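Local coordinates for protein beta-Ala-His dipeptidase (Homo sapiens, PDB 3DLJ) that hydrolyses carnosine, anserine and other Xaa-His dipeptides as a secreted, homodimeric dipeptidase of the M20 family that holds two zinc ions per subunit, at residues V91-K102 and D164-E174; L355-E365 and S388-W396. All blocks are in the same frame, centred on the assembly; numbering follows the deposited sequence.

Interaction 1 of 2, residues V91-K102 and D164-E174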
loop_
_atom_site.group_PDB
_atom_site.type_symbol
_atom_site.label_atom_id
_atom_site.label_comp_id
_atom_site.label_asym_id
_atom_site.label_seq_id
_atom_site.Cartn_x
_atom_site.Cartn_y
_atom_site.Cartn_z
ATOM N N VAL A 91 14.582 -12.132 -0.144
ATOM C CA VAL A 91 13.188 -12.406 -0.373
ATOM C C VAL A 91 12.954 -13.840 0.118
ATOM O O VAL A 91 13.721 -14.747 -0.209
ATOM C CB VAL A 91 12.784 -12.218 -1.846
ATOM C CG1 VAL A 91 11.418 -12.828 -2.093
ATOM C CG2 VAL A 91 12.757 -10.715 -2.212
ATOM N N ILE A 92 11.923 -14.026 0.936
ATOM C CA ILE A 92 11.541 -15.363 1.320
ATOM C C ILE A 92 10.696 -15.965 0.218
ATOM O O ILE A 92 9.707 -15.367 -0.211
ATOM C CB ILE A 92 10.791 -15.398 2.657
ATOM C CG1 ILE A 92 11.751 -15.015 3.782
ATOM C CG2 ILE A 92 10.143 -16.797 2.885
ATOM C CD1 ILE A 92 11.078 -14.816 5.098
ATOM N N LEU A 93 11.130 -17.135 -0.252
ATOM C CA LEU A 93 10.346 -17.967 -1.154
ATOM C C LEU A 93 10.106 -19.309 -0.485
ATOM O O LEU A 93 11.006 -20.160 -0.472
ATOM C CB LEU A 93 11.072 -18.163 -2.484
ATOM C CG LEU A 93 11.234 -16.966 -3.432
ATOM C CD1 LEU A 93 11.920 -17.448 -4.697
ATOM C CD2 LEU A 93 9.897 -16.352 -3.771
ATOM N N ALA A 94 8.899 -19.493 0.059
ATOM C CA ALA A 94 8.579 -20.659 0.903
ATOM C C ALA A 94 7.414 -21.494 0.372
ATOM O O ALA A 94 6.458 -20.945 -0.176
ATOM C CB ALA A 94 8.294 -20.203 2.328
ATOM N N GLU A 95 7.509 -22.822 0.517
ATOM C CA GLU A 95 6.416 -23.732 0.150
ATOM C C GLU A 95 6.012 -24.642 1.317
ATOM O O GLU A 95 6.854 -25.270 1.950
ATOM C CB GLU A 95 6.712 -24.529 -1.156
ATOM C CG GLU A 95 7.408 -25.893 -1.033
ATOM C CD GLU A 95 7.702 -26.579 -2.392
ATOM O OE1 GLU A 95 8.884 -26.853 -2.709
ATOM O OE2 GLU A 95 6.749 -26.868 -3.147
ATOM N N LEU A 96 4.711 -24.697 1.590
ATOM C CA LEU A 96 4.157 -25.591 2.593
ATOM C C LEU A 96 3.254 -26.632 1.922
ATOM O O LEU A 96 2.076 -26.372 1.660
ATOM C CB LEU A 96 3.385 -24.795 3.650
ATOM C CG LEU A 96 2.743 -25.549 4.822
ATOM C CD1 LEU A 96 3.763 -26.240 5.707
ATOM C CD2 LEU A 96 1.930 -24.569 5.629
ATOM N N GLY A 97 3.824 -27.802 1.645
ATOM C CA GLY A 97 3.132 -28.850 0.897
ATOM C C GLY A 97 3.353 -28.762 -0.609
ATOM O O GLY A 97 3.372 -27.662 -1.188
ATOM N N SER A 98 3.524 -29.929 -1.227
ATOM C CA SER A 98 3.631 -30.101 -2.677
ATOM C C SER A 98 2.809 -31.323 -3.110
ATOM O O SER A 98 3.185 -32.047 -4.035
ATOM C CB SER A 98 5.085 -30.325 -3.053
ATOM O OG SER A 98 5.786 -29.101 -3.006
ATOM N N ASP A 99 1.715 -31.555 -2.384
ATOM C CA ASP A 99 0.784 -32.642 -2.617
ATOM C C ASP A 99 0.180 -32.483 -4.014
ATOM O O ASP A 99 -0.475 -31.462 -4.300
ATOM C CB ASP A 99 -0.309 -32.588 -1.544
ATOM C CG ASP A 99 -1.043 -33.907 -1.361
ATOM O OD1 ASP A 99 -1.173 -34.675 -2.335
ATOM O OD2 ASP A 99 -1.510 -34.152 -0.222
ATOM N N PRO A 100 0.426 -33.478 -4.897
ATOM C CA PRO A 100 -0.030 -33.424 -6.287
ATOM C C PRO A 100 -1.547 -33.620 -6.413
ATOM O O PRO A 100 -2.112 -33.281 -7.446
ATOM C CB PRO A 100 0.738 -34.573 -6.968
ATOM C CG PRO A 100 1.112 -35.505 -5.875
ATOM C CD PRO A 100 1.156 -34.731 -4.594
ATOM N N THR A 101 -2.191 -34.144 -5.365
ATOM C CA THR A 101 -3.661 -34.228 -5.311
ATOM C C THR A 101 -4.332 -32.919 -4.819
ATOM O O THR A 101 -5.552 -32.880 -4.623
ATOM C CB THR A 101 -4.160 -35.450 -4.472
ATOM O OG1 THR A 101 -4.042 -35.174 -3.073
ATOM C CG2 THR A 101 -3.370 -36.708 -4.804
ATOM N N LYS A 102 -3.534 -31.859 -4.660
ATOM C CA LYS A 102 -3.996 -30.576 -4.107
ATOM C C LYS A 102 -3.719 -29.416 -5.052
ATOM O O LYS A 102 -2.732 -29.438 -5.792
ATOM C CB LYS A 102 -3.319 -30.299 -2.770
ATOM C CG LYS A 102 -3.868 -31.101 -1.637
ATOM C CD LYS A 102 -3.305 -30.685 -0.309
ATOM C CE LYS A 102 -3.786 -31.656 0.760
ATOM N NZ LYS A 102 -2.821 -31.739 1.893
ATOM N N ASP A 164 -4.990 -31.511 8.128
ATOM C CA ASP A 164 -4.671 -31.359 6.732
ATOM C C ASP A 164 -5.083 -29.973 6.244
ATOM O O ASP A 164 -6.249 -29.571 6.394
ATOM C CB ASP A 164 -5.452 -32.438 5.956
ATOM C CG ASP A 164 -5.087 -32.495 4.468
ATOM O OD1 ASP A 164 -3.891 -32.746 4.156
ATOM O OD2 ASP A 164 -6.014 -32.322 3.619
ATOM N N LEU A 165 -4.116 -29.246 5.682
ATOM C CA LEU A 165 -4.385 -28.003 4.967
ATOM C C LEU A 165 -4.999 -28.357 3.604
ATOM O O LEU A 165 -4.455 -29.180 2.871
ATOM C CB LEU A 165 -3.095 -27.183 4.797
ATOM C CG LEU A 165 -2.626 -26.277 5.958
ATOM C CD1 LEU A 165 -1.114 -26.168 6.000
ATOM C CD2 LEU A 165 -3.259 -24.886 5.929
ATOM N N PRO A 166 -6.154 -27.764 3.279
ATOM C CA PRO A 166 -6.897 -28.045 2.041
ATOM C C PRO A 166 -6.123 -27.795 0.719
ATOM O O PRO A 166 -6.367 -28.475 -0.292
ATOM C CB PRO A 166 -8.085 -27.089 2.148
ATOM C CG PRO A 166 -8.256 -26.879 3.644
ATOM C CD PRO A 166 -6.858 -26.783 4.128
ATOM N N VAL A 167 -5.219 -26.817 0.735
ATOM C CA VAL A 167 -4.398 -26.475 -0.423
ATOM C C VAL A 167 -2.922 -26.466 -0.021
ATOM O O VAL A 167 -2.613 -26.296 1.167
ATOM C CB VAL A 167 -4.788 -25.090 -1.009
ATOM C CG1 VAL A 167 -6.153 -25.149 -1.681
ATOM C CG2 VAL A 167 -4.766 -23.992 0.074
ATOM N N ASN A 168 -2.022 -26.678 -0.989
ATOM C CA ASN A 168 -0.618 -26.345 -0.801
ATOM C C ASN A 168 -0.522 -24.819 -0.677
ATOM O O ASN A 168 -1.337 -24.080 -1.236
ATOM C CB ASN A 168 0.263 -26.847 -1.959
ATOM C CG ASN A 168 0.178 -28.363 -2.178
ATOM O OD1 ASN A 168 0.407 -29.173 -1.272
ATOM N ND2 ASN A 168 -0.123 -28.746 -3.410
ATOM N N ILE A 169 0.451 -24.338 0.083
ATOM C CA ILE A 169 0.605 -22.907 0.274
ATOM C C ILE A 169 2.026 -22.490 -0.003
ATOM O O ILE A 169 2.986 -23.062 0.523
ATOM C CB ILE A 169 0.176 -22.459 1.696
ATOM C CG1 ILE A 169 -1.320 -22.761 1.899
ATOM C CG2 ILE A 169 0.474 -20.960 1.913
ATOM C CD1 ILE A 169 -1.860 -22.351 3.264
ATOM N N LYS A 170 2.135 -21.493 -0.866
ATOM C CA LYS A 170 3.383 -20.842 -1.137
ATOM C C LYS A 170 3.382 -19.425 -0.545
ATOM O O LYS A 170 2.332 -18.765 -0.438
ATOM C CB LYS A 170 3.687 -20.872 -2.644
ATOM C CG LYS A 170 4.100 -22.265 -3.142
ATOM C CD LYS A 170 4.646 -22.289 -4.569
ATOM C CE LYS A 170 5.460 -23.565 -4.790
ATOM N NZ LYS A 170 5.647 -23.990 -6.230
ATOM N N PHE A 171 4.562 -18.981 -0.116
ATOM C CA PHE A 171 4.724 -17.622 0.408
ATOM C C PHE A 171 5.830 -16.945 -0.366
ATOM O O PHE A 171 6.913 -17.524 -0.546
ATOM C CB PHE A 171 5.106 -17.622 1.901
ATOM C CG PHE A 171 4.304 -18.583 2.772
ATOM C CD1 PHE A 171 4.554 -19.959 2.747
ATOM C CD2 PHE A 171 3.362 -18.094 3.670
ATOM C CE1 PHE A 171 3.862 -20.831 3.567
ATOM C CE2 PHE A 171 2.659 -18.959 4.501
ATOM C CZ PHE A 171 2.897 -20.332 4.450
ATOM N N ILE A 172 5.558 -15.738 -0.847
ATOM C CA ILE A 172 6.621 -14.822 -1.311
ATOM C C ILE A 172 6.594 -13.521 -0.476
ATOM O O ILE A 172 5.676 -12.709 -0.613
ATOM C CB ILE A 172 6.563 -14.540 -2.847
ATOM C CG1 ILE A 172 7.664 -13.563 -3.268
ATOM C CG2 ILE A 172 5.165 -14.043 -3.307
ATOM C CD1 ILE A 172 7.699 -13.299 -4.756
ATOM N N ILE A 173 7.578 -13.360 0.408
ATOM C CA ILE A 173 7.610 -12.206 1.304
ATOM C C ILE A 173 8.897 -11.415 1.113
ATOM O O ILE A 173 10.005 -11.962 1.229
ATOM C CB ILE A 173 7.479 -12.603 2.821
ATOM C CG1 ILE A 173 6.387 -13.673 3.085
ATOM C CG2 ILE A 173 7.328 -11.379 3.688
ATOM C CD1 ILE A 173 4.932 -13.278 2.835
ATOM N N GLU A 174 8.744 -10.124 0.824
ATOM C CA GLU A 174 9.885 -9.238 0.578
ATOM C C GLU A 174 10.054 -8.217 1.693
ATOM O O GLU A 174 9.171 -8.059 2.565
ATOM C CB GLU A 174 9.740 -8.524 -0.772
ATOM C CG GLU A 174 8.604 -7.501 -0.852
ATOM C CD GLU A 174 8.828 -6.448 -1.936
ATOM O OE1 GLU A 174 9.996 -6.184 -2.287
ATOM O OE2 GLU A 174 7.835 -5.872 -2.430
HETATM O O HOH W 1 -0.142 -30.028 1.128
#
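Strands 91-96 and 168-174 are antiparallel neighbours in the mixed sheet of the zinc-binding domain, paired from Ile-92 with Ile-173 to Leu-96 with Ile-169. Six backbone hydrogen bonds join them; the one from Leu-96 N to Ile-169 O measures 2.6 Å. On the face of Ala-94 and Leu-96, Ala-94 CB packs 3.8 Å from Phe-171 CD1, and Leu-96 CB meets the ring at its edge, in its plane, off CE1. Leu-96, with CG anti to the backbone N (chi1 -179°), crosses Leu-165 at about a right angle, and helix 141-160 packs against both.

Beside the turn that follows strand 91-96, the Asn-168 amide grips the backbone of Asp-99 twice. OD1 accepts from Asp-99 N at 2.9 Å, bent at 138°, while ND2 gives Asp-99 O a nearly straight bond of 2.9 Å in the amide plane. With ND2 also bonded to Thr-104, this fixes the rotation of the amide and holds the type I turn from Asp-99 to Lys-102 against the strand. Lys-102 runs extended to put NZ 2.7 Å from Asp-164 OD1, a salt bridge on the syn side, and a water links NZ with Asn-168 OD1. At the opposite end Glu-174, hydrogen-bonded to Tyr-108 and Ser-181, lies near the zinc ligand His-110, an arrangement characteristic of the M20 catalytic domain, where the C-terminal end of strand 168-174 runs toward the metal site.

Interaction 2 of 2, residues L355-E365 and S388-W396; sequences LVPHMNVSAVE and SMTLGLHPW
Val-361, Met-389 and Pro-395 bury the most surface where a helix start packs on a strand in the smaller alpha/beta domain of this M20 peptidase. Helix 361-377 follows the loop after strand 346-355, and its first turn lies on strand 384-397; the axes of 361-365 and 388-393 come within 9.1 Å. No direct hydrogen bond crosses the contact, so side-chain packing and one water do the joining.

Val-361 sends its two methyls to different partners. With CG1 anti to the backbone N (chi1 175°), that methyl reaches Met-389 CE at 3.6 Å and rests on Gly-392 CA at 3.8 Å. Gly-392 has no side chain, so the methyl can lie directly on its CA. The other methyl, CG2, sits over the centre of the His-394 imidazole, 3.6 Å from its centroid and 11° off the ring normal, a clear CH-pi contact. Met-359 O and Asn-360 CA lie at the edge of the same ring.

Met-389 bends at chi3 (75°), turning CE toward Val-361 while SD lies against Glu-365 CB; its side chain also touches Phe-227 of strand 216-232. At the far end of the contact Pro-395 and Pro-357 lie alongside each other, pointing opposite ways, with Pro-395 CG 3.8 Å from Pro-357 CD, and Pro-395 CB faces Leu-355 O. The helix start itself is N-capped by Asn-360, whose OD1 takes the N-H of Ala-363 in the carbonyl plane, on a lone pair. One turn on, a water bridges the two segments, donating a hydrogen bond to Glu-365 OE2 at 2.6 Å and accepting one from Met-389 N at 2.9 Å.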
loop_
_atom_site.group_PDB
_atom_site.type_symbol
_atom_site.label_atom_id
_atom_site.label_comp_id
_atom_site.label_asym_id
_atom_site.label_seq_id
_atom_site.Cartn_x
_atom_site.Cartn_y
_atom_site.Cartn_z
ATOM N N LEU A 355 -3.962 7.642 -11.451
ATOM C CA LEU A 355 -4.413 7.422 -12.807
ATOM C C LEU A 355 -5.523 6.389 -12.857
ATOM O O LEU A 355 -5.557 5.469 -12.051
ATOM C CB LEU A 355 -3.253 7.021 -13.703
ATOM C CG LEU A 355 -1.965 7.849 -13.608
ATOM C CD1 LEU A 355 -0.929 7.297 -14.604
ATOM C CD2 LEU A 355 -2.228 9.290 -13.918
ATOM N N VAL A 356 -6.436 6.573 -13.808
ATOM C CA VAL A 356 -7.579 5.696 -13.989
ATOM C C VAL A 356 -7.706 5.349 -15.491
ATOM O O VAL A 356 -7.128 6.030 -16.338
ATOM C CB VAL A 356 -8.898 6.359 -13.464
ATOM C CG1 VAL A 356 -8.774 6.701 -11.990
ATOM C CG2 VAL A 356 -9.258 7.608 -14.288
ATOM N N PRO A 357 -8.421 4.264 -15.819
ATOM C CA PRO A 357 -8.755 3.987 -17.217
ATOM C C PRO A 357 -9.438 5.183 -17.899
ATOM O O PRO A 357 -10.326 5.787 -17.295
ATOM C CB PRO A 357 -9.726 2.806 -17.120
ATOM C CG PRO A 357 -9.441 2.162 -15.820
ATOM C CD PRO A 357 -8.893 3.202 -14.902
ATOM N N HIS A 358 -9.043 5.538 -19.125
ATOM C CA HIS A 358 -7.965 4.888 -19.877
ATOM C C HIS A 358 -6.709 5.754 -20.042
ATOM O O HIS A 358 -6.184 5.859 -21.141
ATOM C CB HIS A 358 -8.467 4.474 -21.266
ATOM C CG HIS A 358 -9.136 3.140 -21.282
ATOM N ND1 HIS A 358 -10.203 2.849 -22.107
ATOM C CD2 HIS A 358 -8.906 2.021 -20.549
ATOM C CE1 HIS A 358 -10.594 1.603 -21.890
ATOM N NE2 HIS A 358 -9.826 1.081 -20.948
ATOM N N MET A 359 -6.224 6.354 -18.955
ATOM C CA MET A 359 -5.096 7.300 -19.041
ATOM C C MET A 359 -3.730 6.660 -19.393
ATOM O O MET A 359 -3.325 5.662 -18.809
ATOM C CB MET A 359 -4.987 8.126 -17.741
ATOM C CG MET A 359 -6.273 8.891 -17.359
ATOM S SD MET A 359 -6.245 9.636 -15.708
ATOM C CE MET A 359 -5.241 11.106 -16.024
ATOM N N ASN A 360 -3.014 7.289 -20.319
ATOM C CA ASN A 360 -1.641 6.910 -20.653
ATOM C C ASN A 360 -0.562 7.637 -19.803
ATOM O O ASN A 360 -0.491 8.867 -19.793
ATOM C CB ASN A 360 -1.394 7.154 -22.144
ATOM C CG ASN A 360 -0.049 6.622 -22.606
ATOM O OD1 ASN A 360 0.918 7.378 -22.730
ATOM N ND2 ASN A 360 0.027 5.304 -22.837
ATOM N N VAL A 361 0.277 6.853 -19.121
ATOM C CA VAL A 361 1.405 7.366 -18.334
ATOM C C VAL A 361 2.324 8.321 -19.122
ATOM O O VAL A 361 2.705 9.386 -18.627
ATOM C CB VAL A 361 2.251 6.198 -17.721
ATOM C CG1 VAL A 361 3.472 6.728 -17.011
ATOM C CG2 VAL A 361 1.433 5.378 -16.743
ATOM N N SER A 362 2.680 7.947 -20.345
ATOM C CA SER A 362 3.602 8.752 -21.132
ATOM C C SER A 362 2.968 10.062 -21.545
ATOM O O SER A 362 3.670 11.071 -21.624
ATOM C CB SER A 362 4.112 7.982 -22.376
ATOM O OG SER A 362 4.778 6.800 -21.957
ATOM N N ALA A 363 1.661 10.037 -21.846
ATOM C CA ALA A 363 0.922 11.266 -22.184
ATOM C C ALA A 363 0.812 12.196 -20.974
ATOM O O ALA A 363 1.050 13.401 -21.087
ATOM C CB ALA A 363 -0.465 10.950 -22.772
ATOM N N VAL A 364 0.472 11.628 -19.822
ATOM C CA VAL A 364 0.398 12.368 -18.555
ATOM C C VAL A 364 1.746 13.021 -18.253
ATOM O O VAL A 364 1.803 14.210 -17.943
ATOM C CB VAL A 364 -0.099 11.460 -17.396
ATOM C CG1 VAL A 364 0.019 12.148 -16.041
ATOM C CG2 VAL A 364 -1.551 11.012 -17.652
ATOM N N GLU A 365 2.833 12.263 -18.382
ATOM C CA GLU A 365 4.174 12.823 -18.207
ATOM C C GLU A 365 4.401 14.024 -19.147
ATOM O O GLU A 365 4.833 15.106 -18.696
ATOM C CB GLU A 365 5.241 11.742 -18.388
ATOM C CG GLU A 365 6.669 12.248 -18.514
ATOM C CD GLU A 365 7.697 11.118 -18.633
ATOM O OE1 GLU A 365 7.518 10.200 -19.482
ATOM O OE2 GLU A 365 8.703 11.160 -17.884
ATOM N N SER A 388 10.729 16.047 -13.258
ATOM C CA SER A 388 10.917 14.633 -13.525
ATOM C C SER A 388 9.810 13.766 -12.951
ATOM O O SER A 388 9.424 13.901 -11.790
ATOM C CB SER A 388 12.317 14.142 -13.139
ATOM O OG SER A 388 12.532 14.169 -11.754
ATOM N N MET A 389 9.263 12.905 -13.798
ATOM C CA MET A 389 8.324 11.897 -13.347
ATOM C C MET A 389 9.119 10.662 -12.942
ATOM O O MET A 389 9.727 9.988 -13.764
ATOM C CB MET A 389 7.291 11.568 -14.414
ATOM C CG MET A 389 6.127 10.774 -13.859
ATOM S SD MET A 389 5.064 10.154 -15.154
ATOM C CE MET A 389 6.083 8.811 -15.779
ATOM N N THR A 390 9.117 10.398 -11.647
ATOM C CA THR A 390 10.024 9.433 -11.066
ATOM C C THR A 390 9.337 8.088 -10.982
ATOM O O THR A 390 9.991 7.056 -10.887
ATOM C CB THR A 390 10.542 9.914 -9.675
ATOM O OG1 THR A 390 9.449 10.442 -8.905
ATOM C CG2 THR A 390 11.582 11.053 -9.847
ATOM N N LEU A 391 8.013 8.101 -11.061
ATOM C CA LEU A 391 7.219 6.894 -10.893
ATOM C C LEU A 391 5.962 7.021 -11.748
ATOM O O LEU A 391 5.305 8.062 -11.720
ATOM C CB LEU A 391 6.884 6.743 -9.421
ATOM C CG LEU A 391 5.785 5.879 -8.851
ATOM C CD1 LEU A 391 5.945 4.497 -9.359
ATOM C CD2 LEU A 391 5.960 5.903 -7.340
ATOM N N GLY A 392 5.651 5.965 -12.506
ATOM C CA GLY A 392 4.539 5.965 -13.447
ATOM C C GLY A 392 3.947 4.586 -13.640
ATOM O O GLY A 392 4.518 3.743 -14.318
ATOM N N LEU A 393 2.809 4.336 -13.011
ATOM C CA LEU A 393 2.209 3.006 -13.044
ATOM C C LEU A 393 0.788 3.066 -13.554
ATOM O O LEU A 393 0.023 3.953 -13.181
ATOM C CB LEU A 393 2.241 2.360 -11.658
ATOM C CG LEU A 393 3.560 2.399 -10.863
ATOM C CD1 LEU A 393 3.381 1.713 -9.532
ATOM C CD2 LEU A 393 4.790 1.799 -11.601
ATOM N N HIS A 394 0.447 2.120 -14.412
ATOM C CA HIS A 394 -0.908 1.987 -14.912
ATOM C C HIS A 394 -1.834 1.394 -13.850
ATOM O O HIS A 394 -1.375 0.718 -12.927
ATOM C CB HIS A 394 -0.921 1.146 -16.197
ATOM C CG HIS A 394 -0.399 1.871 -17.399
ATOM N ND1 HIS A 394 -1.158 2.788 -18.100
ATOM C CD2 HIS A 394 0.809 1.833 -18.010
ATOM C CE1 HIS A 394 -0.442 3.270 -19.104
ATOM N NE2 HIS A 394 0.756 2.707 -19.072
ATOM N N PRO A 395 -3.147 1.671 -13.957
ATOM C CA PRO A 395 -4.111 1.039 -13.053
ATOM C C PRO A 395 -4.277 -0.454 -13.308
ATOM O O PRO A 395 -3.908 -0.967 -14.369
ATOM C CB PRO A 395 -5.413 1.789 -13.336
ATOM C CG PRO A 395 -5.234 2.418 -14.613
ATOM C CD PRO A 395 -3.795 2.617 -14.884
ATOM N N TRP A 396 -4.824 -1.144 -12.326
ATOM C CA TRP A 396 -4.992 -2.567 -12.398
ATOM C C TRP A 396 -6.449 -2.886 -12.104
ATOM O O TRP A 396 -7.084 -2.238 -11.266
ATOM C CB TRP A 396 -4.053 -3.244 -11.399
ATOM C CG TRP A 396 -4.335 -4.728 -11.119
ATOM C CD1 TRP A 396 -3.764 -5.813 -11.743
ATOM C CD2 TRP A 396 -5.223 -5.263 -10.129
ATOM N NE1 TRP A 396 -4.253 -6.981 -11.210
ATOM C CE2 TRP A 396 -5.151 -6.674 -10.219
ATOM C CE3 TRP A 396 -6.076 -4.689 -9.179
ATOM C CZ2 TRP A 396 -5.904 -7.522 -9.379
ATOM C CZ3 TRP A 396 -6.817 -5.528 -8.346
ATOM C CH2 TRP A 396 -6.728 -6.928 -8.453
HETATM O O HOH W 2 9.945 13.121 -16.628
#

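How the interactions relate
Interaction 1 comes first along the chain and closes before interaction 2 opens. Their centres stand about 35 Å apart and their nearest atoms about 11 Å, without touching. They belong to different sheets: 91-102 and 164-174 contribute two neighbouring strands to the six-stranded sheet of the zinc-binding domain, whereas 355-365 and 388-396 join a helix to the five-stranded sheet of the smaller domain. One end of interaction 1 reaches the catalytic centre, while interaction 2 stays farther off: Glu-174 lies about 3 Å from Glu-177, the probable proton acceptor, and Leu-393 about 9 Å from it, nearest side-chain atoms in each case. Each domain of the two-domain M20 fold thus holds one contact.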